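Long-range contact in disease resistance protein RRS1 (Arabidopsis thaliana, PDB 4C6S), which pairs with RPS4 to recognise the bacterial effectors AvrRps4 and PopP2 in plant immunity and also binds W-box DNA as a transcription factor: residues A[54-67]-A[88-102]. Sequence-based numbering, arbitrary orientation.
With SO4 (sulfate ion), chain D.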
loop_
_atom_site.group_PDB
_atom_site.type_symbol
_atom_site.label_atom_id
_atom_site.label_comp_id
_atom_site.label_asym_id
_atom_site.label_seq_id
_atom_site.Cartn_x
_atom_site.Cartn_y
_atom_site.Cartn_z
ATOM N N ILE A 54 18.913 8.191 -11.204
ATOM C CA ILE A 54 18.641 6.989 -11.980
ATOM C C ILE A 54 19.948 6.426 -12.519
ATOM O O ILE A 54 20.232 5.240 -12.369
ATOM C CB ILE A 54 17.681 7.270 -13.160
ATOM C CG1 ILE A 54 16.443 8.030 -12.680
ATOM C CG2 ILE A 54 17.269 5.972 -13.842
ATOM C CD1 ILE A 54 15.405 8.268 -13.764
ATOM N N GLU A 55 20.753 7.288 -13.128
ATOM C CA GLU A 55 22.018 6.862 -13.708
ATOM C C GLU A 55 22.964 6.206 -12.698
ATOM O O GLU A 55 23.636 5.225 -13.017
ATOM C CB GLU A 55 22.703 8.050 -14.391
ATOM C CG GLU A 55 21.985 8.486 -15.661
ATOM C CD GLU A 55 22.488 9.805 -16.200
ATOM O OE1 GLU A 55 22.887 10.668 -15.391
ATOM O OE2 GLU A 55 22.472 9.979 -17.434
ATOM N N LYS A 56 23.010 6.740 -11.480
ATOM C CA LYS A 56 23.946 6.243 -10.479
ATOM C C LYS A 56 23.401 5.048 -9.696
ATOM O O LYS A 56 24.132 4.426 -8.927
ATOM C CB LYS A 56 24.346 7.351 -9.507
ATOM C CG LYS A 56 25.153 8.479 -10.124
ATOM C CD LYS A 56 25.746 9.351 -9.029
ATOM C CE LYS A 56 26.580 10.484 -9.600
ATOM N NZ LYS A 56 27.032 11.408 -8.525
ATOM N N ALA A 57 22.126 4.728 -9.885
ATOM C CA ALA A 57 21.517 3.600 -9.169
ATOM C C ALA A 57 22.095 2.256 -9.622
ATOM O O ALA A 57 22.308 2.031 -10.817
ATOM C CB ALA A 57 19.992 3.609 -9.329
ATOM N N GLY A 58 22.357 1.369 -8.667
ATOM C CA GLY A 58 22.793 0.024 -9.002
ATOM C C GLY A 58 21.636 -0.798 -9.544
ATOM O O GLY A 58 21.816 -1.691 -10.367
ATOM N N VAL A 59 20.436 -0.496 -9.074
ATOM C CA VAL A 59 19.245 -1.178 -9.557
ATOM C C VAL A 59 18.175 -0.156 -9.858
ATOM O O VAL A 59 17.906 0.738 -9.048
ATOM C CB VAL A 59 18.703 -2.184 -8.526
ATOM C CG1 VAL A 59 17.426 -2.842 -9.055
ATOM C CG2 VAL A 59 19.765 -3.225 -8.187
ATOM N N SER A 60 17.561 -0.286 -11.024
ATOM C CA SER A 60 16.461 0.583 -11.411
ATOM C C SER A 60 15.177 -0.230 -11.385
ATOM O O SER A 60 15.018 -1.176 -12.158
ATOM C CB SER A 60 16.726 1.148 -12.812
ATOM O OG SER A 60 15.663 1.969 -13.254
ATOM N N VAL A 61 14.272 0.109 -10.470
ATOM C CA VAL A 61 12.987 -0.585 -10.388
ATOM C C VAL A 61 11.925 0.307 -11.015
ATOM O O VAL A 61 11.590 1.356 -10.455
ATOM C CB VAL A 61 12.592 -0.855 -8.943
ATOM C CG1 VAL A 61 11.197 -1.505 -8.886
ATOM C CG2 VAL A 61 13.623 -1.733 -8.260
ATOM N N MET A 62 11.406 -0.092 -12.176
ATOM C CA MET A 62 10.383 0.690 -12.861
ATOM C C MET A 62 9.019 0.156 -12.472
ATOM O O MET A 62 8.688 -0.984 -12.796
ATOM C CB MET A 62 10.557 0.586 -14.376
ATOM C CG MET A 62 11.891 1.171 -14.842
ATOM S SD MET A 62 12.144 1.163 -16.631
ATOM C CE MET A 62 10.675 1.958 -17.167
ATOM N N VAL A 63 8.249 0.955 -11.741
ATOM C CA VAL A 63 6.891 0.562 -11.381
ATOM C C VAL A 63 5.969 1.148 -12.417
ATOM O O VAL A 63 5.848 2.372 -12.549
ATOM C CB VAL A 63 6.504 1.062 -9.995
ATOM C CG1 VAL A 63 5.043 0.721 -9.721
ATOM C CG2 VAL A 63 7.415 0.429 -8.953
ATOM N N LEU A 64 5.342 0.270 -13.192
ATOM C CA LEU A 64 4.650 0.681 -14.402
ATOM C C LEU A 64 3.159 0.700 -14.156
ATOM O O LEU A 64 2.652 -0.108 -13.368
ATOM C CB LEU A 64 4.979 -0.289 -15.539
ATOM C CG LEU A 64 6.470 -0.288 -15.893
ATOM C CD1 LEU A 64 6.874 -1.566 -16.606
ATOM C CD2 LEU A 64 6.815 0.928 -16.744
ATOM N N PRO A 65 2.450 1.643 -14.804
ATOM C CA PRO A 65 0.988 1.724 -14.672
ATOM C C PRO A 65 0.332 0.655 -15.535
ATOM O O PRO A 65 -0.060 0.898 -16.678
ATOM C CB PRO A 65 0.668 3.126 -15.190
ATOM C CG PRO A 65 1.757 3.415 -16.191
ATOM C CD PRO A 65 2.995 2.711 -15.673
ATOM N N GLY A 66 0.215 -0.538 -14.967
ATOM C CA GLY A 66 -0.167 -1.704 -15.737
ATOM C C GLY A 66 -1.582 -1.714 -16.259
ATOM O O GLY A 66 -1.897 -2.496 -17.158
ATOM N N ASN A 67 -2.442 -0.861 -15.703
ATOM C CA ASN A 67 -3.821 -0.747 -16.194
ATOM C C ASN A 67 -3.913 0.056 -17.492
ATOM O O ASN A 67 -4.955 0.065 -18.157
ATOM C CB ASN A 67 -4.699 -0.085 -15.132
ATOM C CG ASN A 67 -5.005 -1.003 -13.952
ATOM O OD1 ASN A 67 -4.417 -2.074 -13.812
ATOM N ND2 ASN A 67 -5.933 -0.579 -13.097
ATOM N N ASN A 88 25.439 3.226 -17.101
ATOM C CA ASN A 88 25.759 2.307 -16.020
ATOM C C ASN A 88 25.334 0.890 -16.405
ATOM O O ASN A 88 24.273 0.436 -15.992
ATOM C CB ASN A 88 25.004 2.747 -14.759
ATOM C CG ASN A 88 25.471 2.036 -13.502
ATOM O OD1 ASN A 88 26.261 1.094 -13.555
ATOM N ND2 ASN A 88 24.966 2.483 -12.353
ATOM N N LYS A 89 26.135 0.183 -17.198
ATOM C CA LYS A 89 25.750 -1.178 -17.592
ATOM C C LYS A 89 26.044 -2.198 -16.475
ATOM O O LYS A 89 25.944 -3.412 -16.668
ATOM C CB LYS A 89 26.372 -1.569 -18.941
ATOM C CG LYS A 89 25.787 -2.834 -19.591
ATOM C CD LYS A 89 24.258 -2.834 -19.673
ATOM C CE LYS A 89 23.743 -4.246 -19.960
ATOM N NZ LYS A 89 22.435 -4.277 -20.672
ATOM N N ASP A 90 26.399 -1.690 -15.298
ATOM C CA ASP A 90 26.369 -2.487 -14.076
ATOM C C ASP A 90 24.973 -2.405 -13.459
ATOM O O ASP A 90 24.662 -3.094 -12.483
ATOM C CB ASP A 90 27.391 -1.969 -13.067
ATOM C CG ASP A 90 28.767 -2.569 -13.263
ATOM O OD1 ASP A 90 28.863 -3.793 -13.500
ATOM O OD2 ASP A 90 29.751 -1.809 -13.170
ATOM N N GLN A 91 24.132 -1.549 -14.026
ATOM C CA GLN A 91 22.807 -1.334 -13.465
ATOM C C GLN A 91 21.811 -2.358 -13.964
ATOM O O GLN A 91 21.647 -2.541 -15.170
ATOM C CB GLN A 91 22.296 0.071 -13.787
ATOM C CG GLN A 91 20.823 0.271 -13.484
ATOM C CD GLN A 91 20.321 1.632 -13.916
ATOM O OE1 GLN A 91 19.531 1.751 -14.853
ATOM N NE2 GLN A 91 20.774 2.667 -13.230
ATOM N N ALA A 92 21.140 -3.017 -13.028
ATOM C CA ALA A 92 20.063 -3.941 -13.364
ATOM C C ALA A 92 18.738 -3.208 -13.426
ATOM O O ALA A 92 18.522 -2.233 -12.705
ATOM C CB ALA A 92 19.979 -5.041 -12.341
ATOM N N VAL A 93 17.831 -3.708 -14.259
ATOM C CA VAL A 93 16.501 -3.138 -14.360
ATOM C C VAL A 93 15.444 -4.171 -13.954
ATOM O O VAL A 93 15.411 -5.289 -14.471
ATOM C CB VAL A 93 16.214 -2.604 -15.779
ATOM C CG1 VAL A 93 14.808 -2.025 -15.844
ATOM C CG2 VAL A 93 17.253 -1.554 -16.168
ATOM N N VAL A 94 14.602 -3.808 -12.998
ATOM C CA VAL A 94 13.519 -4.693 -12.584
ATOM C C VAL A 94 12.209 -3.976 -12.880
ATOM O O VAL A 94 12.079 -2.784 -12.587
ATOM C CB VAL A 94 13.617 -5.016 -11.083
ATOM C CG1 VAL A 94 12.446 -5.896 -10.646
ATOM C CG2 VAL A 94 14.948 -5.702 -10.788
ATOM N N SER A 95 11.247 -4.680 -13.480
ATOM C CA SER A 95 10.003 -4.036 -13.898
ATOM C C SER A 95 8.846 -4.585 -13.083
ATOM O O SER A 95 8.796 -5.772 -12.790
ATOM C CB SER A 95 9.733 -4.285 -15.384
ATOM O OG SER A 95 10.709 -3.633 -16.182
ATOM N N VAL A 96 7.915 -3.710 -12.722
ATOM C CA VAL A 96 6.769 -4.138 -11.926
ATOM C C VAL A 96 5.506 -3.690 -12.631
ATOM O O VAL A 96 5.291 -2.481 -12.829
ATOM C CB VAL A 96 6.804 -3.508 -10.517
ATOM C CG1 VAL A 96 5.615 -3.982 -9.684
ATOM C CG2 VAL A 96 8.124 -3.856 -9.790
ATOM N N LEU A 97 4.675 -4.658 -13.031
ATOM C CA LEU A 97 3.409 -4.338 -13.686
ATOM C C LEU A 97 2.377 -4.222 -12.583
ATOM O O LEU A 97 1.879 -5.236 -12.085
ATOM C CB LEU A 97 3.000 -5.423 -14.683
ATOM C CG LEU A 97 3.983 -5.652 -15.816
ATOM C CD1 LEU A 97 3.482 -6.748 -16.768
ATOM C CD2 LEU A 97 4.161 -4.355 -16.596
ATOM N N TYR A 98 2.078 -2.989 -12.182
ATOM C CA TYR A 98 1.225 -2.772 -11.019
ATOM C C TYR A 98 -0.156 -2.268 -11.421
ATOM O O TYR A 98 -0.280 -1.304 -12.185
ATOM C CB TYR A 98 1.875 -1.783 -10.035
ATOM C CG TYR A 98 0.993 -1.583 -8.828
ATOM C CD1 TYR A 98 0.900 -2.567 -7.849
ATOM C CD2 TYR A 98 0.207 -0.450 -8.692
ATOM C CE1 TYR A 98 0.048 -2.420 -6.758
ATOM C CE2 TYR A 98 -0.635 -0.291 -7.604
ATOM C CZ TYR A 98 -0.700 -1.277 -6.639
ATOM O OH TYR A 98 -1.538 -1.126 -5.572
ATOM N N GLY A 99 -1.207 -2.904 -10.906
ATOM C CA GLY A 99 -2.550 -2.412 -11.149
ATOM C C GLY A 99 -3.579 -3.497 -10.915
ATOM O O GLY A 99 -3.242 -4.682 -10.981
ATOM N N ASP A 100 -4.821 -3.097 -10.661
ATOM C CA ASP A 100 -5.894 -4.049 -10.350
ATOM C C ASP A 100 -6.647 -4.541 -11.579
ATOM O O ASP A 100 -7.638 -5.262 -11.458
ATOM C CB ASP A 100 -6.897 -3.452 -9.348
ATOM C CG ASP A 100 -7.612 -2.217 -9.879
ATOM O OD1 ASP A 100 -7.442 -1.858 -11.061
ATOM O OD2 ASP A 100 -8.375 -1.603 -9.103
ATOM N N SER A 101 -6.191 -4.128 -12.752
ATOM C CA SER A 101 -6.857 -4.471 -14.001
ATOM C C SER A 101 -5.827 -4.419 -15.115
ATOM O O SER A 101 -5.946 -3.628 -16.059
ATOM C CB SER A 101 -8.001 -3.498 -14.260
ATOM O OG SER A 101 -8.913 -4.022 -15.208
ATOM N N LEU A 102 -4.811 -5.272 -14.999
ATOM C CA LEU A 102 -3.639 -5.223 -15.879
ATOM C C LEU A 102 -3.978 -5.531 -17.319
ATOM O O LEU A 102 -4.749 -6.456 -17.613
ATOM C CB LEU A 102 -2.582 -6.236 -15.444
ATOM C CG LEU A 102 -1.818 -6.097 -14.141
ATOM C CD1 LEU A 102 -0.726 -7.154 -14.080
ATOM C CD2 LEU A 102 -1.231 -4.696 -14.019
HETATM S S SO4 D . -2.213 1.884 -12.174
HETATM O O1 SO4 D . -3.110 1.491 -11.088
HETATM O O2 SO4 D . -0.956 2.330 -11.564
HETATM O O3 SO4 D . -2.803 2.995 -12.915
HETATM O O4 SO4 D . -2.020 0.764 -13.108
HETATM O O HOH W 1 17.057 2.750 -15.528
HETATM O O HOH W 2 -7.028 -1.485 -17.450
#
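The amide of Gln91, just before strand 92-98, ties its segment to the backbone of Ile54 and Ala57, where helix 51-56 gives way to strand 59-65. Its NE2 donates to Ile54 O (2.8 Å) and, straighter at 166°, to Ala57 O. Its chain is extended, CG anti to the backbone N (chi1 168°). Ile54 O also accepts from Ala57 N, the two donors arriving from opposite faces of its carbonyl plane. The other end of the amide is used as well: a water accepts from Ser60 OG and donates to Gln91 OE1. Beside it, Asn88, poorly ordered, gives ND2 to Glu55 O.

At the far end, Asn67 grips the loop after strand 92-98 with both amide atoms. ND2 donates to Asp100 OD1 (2.8 Å), the amide and carboxylate planes only 16° apart, and OD1 accepts from Ser101 N (2.9 Å). The backbone N of Asn67 donates to O4 of a sulfate, probably from the crystallisation liquor.

Between these clamps, strands 59-65 and 92-98 run parallel, joined by a ladder of backbone hydrogen bonds from Ala92 N to Gly58 O through Gly66 N to Tyr98 O. On the face covered by helix 128-143, Val61 CG1 meets Val96 CG2 (4.0 Å), and Val63 CG1 lies against Tyr98 CB. On the other face, toward helix 74-82, Leu64 CD1 touches Leu97 CD2 (3.9 Å).

The two strands belong to a beta-alpha-beta unit whose crossover runs through helix 74-82, at the middle of the TIR domain's parallel sheet. Backbone bonds and branched aliphatic groups unite them, while side-chain amides, reaching backbone groups and, for Asn67, also a carboxylate, hold the loops where the ladder ends.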